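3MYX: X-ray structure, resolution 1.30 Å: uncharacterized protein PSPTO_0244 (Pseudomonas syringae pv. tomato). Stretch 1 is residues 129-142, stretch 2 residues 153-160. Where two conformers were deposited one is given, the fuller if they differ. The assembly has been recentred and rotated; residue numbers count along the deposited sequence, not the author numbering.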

# COMPACT_ATOMS: atom_id res chain seq x y z
N ALA A 129 10.99 -2.76 8.36
CA ALA A 129 10.68 -3.93 7.54
C ALA A 129 9.37 -4.55 8.02
O ALA A 129 9.04 -4.48 9.21
CB ALA A 129 11.80 -4.96 7.65
N LEU A 130 8.62 -5.16 7.10
CA LEU A 130 7.28 -5.71 7.40
C LEU A 130 7.25 -7.19 7.04
O LEU A 130 7.17 -7.53 5.87
CB LEU A 130 6.19 -4.96 6.61
CG LEU A 130 6.16 -3.44 6.74
CD1 LEU A 130 5.21 -2.84 5.70
CD2 LEU A 130 5.79 -2.97 8.14
N ASP A 131 7.26 -8.06 8.05
CA ASP A 131 7.34 -9.51 7.81
C ASP A 131 6.00 -10.03 7.29
O ASP A 131 4.98 -9.88 7.96
CB ASP A 131 7.72 -10.20 9.13
CG ASP A 131 8.01 -11.70 9.00
OD1 ASP A 131 7.79 -12.29 7.93
OD2 ASP A 131 8.50 -12.27 10.02
N ARG A 132 6.01 -10.70 6.13
CA ARG A 132 4.83 -11.37 5.59
C ARG A 132 4.20 -12.32 6.62
O ARG A 132 2.98 -12.51 6.61
CB ARG A 132 5.19 -12.18 4.33
CG ARG A 132 5.59 -11.34 3.12
CD ARG A 132 6.23 -12.15 2.00
NE ARG A 132 5.29 -13.06 1.38
CZ ARG A 132 4.46 -12.75 0.38
NH1 ARG A 132 4.38 -11.53 -0.09
NH2 ARG A 132 3.65 -13.69 -0.12
N LEU A 133 5.04 -12.94 7.46
CA LEU A 133 4.60 -13.93 8.45
C LEU A 133 4.43 -13.33 9.84
O LEU A 133 4.44 -14.05 10.83
CB LEU A 133 5.58 -15.11 8.50
CG LEU A 133 5.84 -15.87 7.19
CD1 LEU A 133 6.83 -17.04 7.40
CD2 LEU A 133 4.52 -16.35 6.61
N ALA A 134 4.23 -12.02 9.92
CA ALA A 134 4.00 -11.37 11.21
C ALA A 134 2.89 -12.07 12.00
O ALA A 134 1.87 -12.51 11.44
CB ALA A 134 3.63 -9.91 10.98
N LEU A 135 3.06 -12.14 13.32
CA LEU A 135 2.03 -12.69 14.19
C LEU A 135 0.95 -11.64 14.45
O LEU A 135 1.26 -10.47 14.73
CB LEU A 135 2.65 -13.11 15.53
CG LEU A 135 3.75 -14.16 15.42
CD1 LEU A 135 4.39 -14.39 16.79
CD2 LEU A 135 3.17 -15.45 14.89
N LEU A 136 -0.31 -12.05 14.34
CA LEU A 136 -1.44 -11.13 14.34
C LEU A 136 -2.32 -11.35 15.56
O LEU A 136 -2.33 -12.42 16.16
CB LEU A 136 -2.28 -11.33 13.09
CG LEU A 136 -1.55 -11.39 11.74
CD1 LEU A 136 -2.60 -11.49 10.63
CD2 LEU A 136 -0.60 -10.18 11.53
N THR A 137 -3.06 -10.32 15.94
CA THR A 137 -4.01 -10.43 17.04
C THR A 137 -5.41 -9.98 16.55
O THR A 137 -5.52 -9.22 15.60
CB THR A 137 -3.57 -9.56 18.21
OG1 THR A 137 -3.45 -8.22 17.76
CG2 THR A 137 -2.22 -10.05 18.78
N PRO A 138 -6.48 -10.44 17.21
CA PRO A 138 -7.82 -10.09 16.75
C PRO A 138 -8.06 -8.61 16.50
O PRO A 138 -7.60 -7.74 17.28
CB PRO A 138 -8.71 -10.60 17.88
CG PRO A 138 -7.99 -11.79 18.38
CD PRO A 138 -6.52 -11.42 18.32
N SER A 139 -8.75 -8.32 15.40
CA SER A 139 -9.06 -6.96 14.99
C SER A 139 -10.53 -6.86 14.60
O SER A 139 -11.23 -7.86 14.49
CB SER A 139 -8.14 -6.54 13.84
OG SER A 139 -8.27 -7.42 12.73
N SER A 140 -11.02 -5.65 14.38
CA SER A 140 -12.45 -5.44 14.17
C SER A 140 -12.94 -5.97 12.83
O SER A 140 -12.37 -5.64 11.78
CB SER A 140 -12.82 -3.95 14.22
OG SER A 140 -12.68 -3.43 15.52
N PRO A 141 -14.02 -6.77 12.84
CA PRO A 141 -14.71 -7.06 11.59
C PRO A 141 -15.44 -5.82 11.10
O PRO A 141 -15.47 -4.79 11.79
CB PRO A 141 -15.68 -8.20 11.95
CG PRO A 141 -15.48 -8.51 13.38
CD PRO A 141 -14.67 -7.42 14.00
N PRO A 142 -16.04 -5.88 9.91
CA PRO A 142 -16.87 -4.76 9.45
C PRO A 142 -18.09 -4.53 10.33
O PRO A 142 -18.48 -5.41 11.09
CB PRO A 142 -17.28 -5.19 8.03
CG PRO A 142 -16.26 -6.27 7.65
CD PRO A 142 -16.03 -6.98 8.94
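Stretch 2 153-160: QCRSNNLF

Stretch 2 is extended from Cys154 to Asn157 and pairs antiparallel with residues 137-139 in local register, although the two strand axes, 4.0 Å apart at closest approach, make an angle of 114° between their N-to-C directions. The pairing is fixed by Thr137 and Ser156, which exchange two bonds: Thr137 N to Ser156 O, 2.9 Å and nearly linear at 178°, and Ser156 N to Thr137 O, 2.8 Å. Ser139 N adds a bond to Cys154 O at 2.9 Å. Between these, Pro138, which has no amide hydrogen, faces Arg155 with CA atoms only 4.1 Å apart, and their side chains diverge.

The side chains of Thr137, Ser139, Cys154 and Ser156 share one face. There Ser139 CB lies 3.4 Å from Ser156 OG, and Ser139 OG 3.5 Å from Cys154 CB, so the small serine fits between its two neighbours. Water 1 joins Thr137 OG1 (3.0 Å) to Ser156 OG (2.9 Å).

Leu136 packs its CB against Arg155 CB (3.5 Å) and its CD2 against Asn157 CB (3.6 Å). Asn157 ND2 donates to Leu135 O at 2.9 Å. Beyond it, Leu159 points toward stretch 1: its CB meets Leu130 CD2 at 3.7 Å and its CD1 meets Ala134 CB at 4.1 Å, beside the type I turn from Asp131 to Ala134.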

# COMPACT_ATOMS: atom_id res chain seq x y z
N GLN A 153 -13.80 -13.60 11.29
CA GLN A 153 -12.73 -13.38 12.27
C GLN A 153 -11.55 -12.76 11.57
O GLN A 153 -11.02 -13.33 10.61
CB GLN A 153 -12.33 -14.71 12.92
CG GLN A 153 -13.50 -15.40 13.59
CD GLN A 153 -13.06 -16.58 14.41
OE1 GLN A 153 -12.79 -17.66 13.88
NE2 GLN A 153 -13.00 -16.40 15.72
N CYS A 154 -11.19 -11.56 12.01
CA CYS A 154 -10.10 -10.79 11.43
C CYS A 154 -8.99 -10.65 12.46
O CYS A 154 -9.24 -10.62 13.66
CB CYS A 154 -10.55 -9.38 11.03
SG CYS A 154 -12.03 -9.32 9.99
N ARG A 155 -7.75 -10.57 11.97
CA ARG A 155 -6.59 -10.29 12.82
C ARG A 155 -5.71 -9.27 12.13
O ARG A 155 -5.68 -9.19 10.90
CB ARG A 155 -5.78 -11.56 13.11
CG ARG A 155 -6.56 -12.70 13.76
CD ARG A 155 -5.68 -13.89 14.00
NE ARG A 155 -5.37 -14.58 12.76
CZ ARG A 155 -5.10 -15.88 12.66
NH1 ARG A 155 -5.04 -16.66 13.74
NH2 ARG A 155 -4.89 -16.42 11.47
N SER A 156 -4.92 -8.54 12.92
CA SER A 156 -3.96 -7.59 12.37
C SER A 156 -2.77 -7.41 13.28
O SER A 156 -2.79 -7.79 14.46
CB SER A 156 -4.61 -6.23 12.14
OG SER A 156 -4.87 -5.62 13.37
N ASN A 157 -1.76 -6.77 12.73
CA ASN A 157 -0.62 -6.30 13.48
C ASN A 157 -0.19 -4.99 12.83
O ASN A 157 0.28 -4.99 11.69
CB ASN A 157 0.53 -7.32 13.45
CG ASN A 157 1.73 -6.89 14.29
OD1 ASN A 157 1.94 -5.71 14.53
ND2 ASN A 157 2.52 -7.86 14.72
N ASN A 158 -0.41 -3.89 13.53
CA ASN A 158 0.08 -2.58 13.11
C ASN A 158 1.57 -2.47 13.38
O ASN A 158 1.99 -2.02 14.43
CB ASN A 158 -0.67 -1.46 13.85
CG ASN A 158 -2.14 -1.46 13.54
OD1 ASN A 158 -2.54 -1.36 12.38
ND2 ASN A 158 -2.97 -1.58 14.58
N LEU A 159 2.37 -2.92 12.43
CA LEU A 159 3.82 -2.94 12.54
C LEU A 159 4.42 -1.54 12.51
O LEU A 159 5.53 -1.33 13.00
CB LEU A 159 4.42 -3.78 11.43
CG LEU A 159 4.07 -5.27 11.52
CD1 LEU A 159 4.35 -5.99 10.20
CD2 LEU A 159 4.83 -5.91 12.68
N PHE A 160 3.71 -0.60 11.90
CA PHE A 160 4.14 0.80 11.87
C PHE A 160 2.92 1.69 12.10
O PHE A 160 1.92 1.56 11.41
CB PHE A 160 4.80 1.12 10.53
CG PHE A 160 5.12 2.56 10.36
CD1 PHE A 160 6.27 3.10 10.87
CD2 PHE A 160 4.25 3.37 9.64
CE1 PHE A 160 6.54 4.47 10.67
CE2 PHE A 160 4.50 4.70 9.47
CZ PHE A 160 5.65 5.25 9.98
O HOH W 1 -5.04 -6.27 16.16
O HOH W 2 -0.85 -7.15 16.97
O HOH W 3 -12.36 -10.39 14.39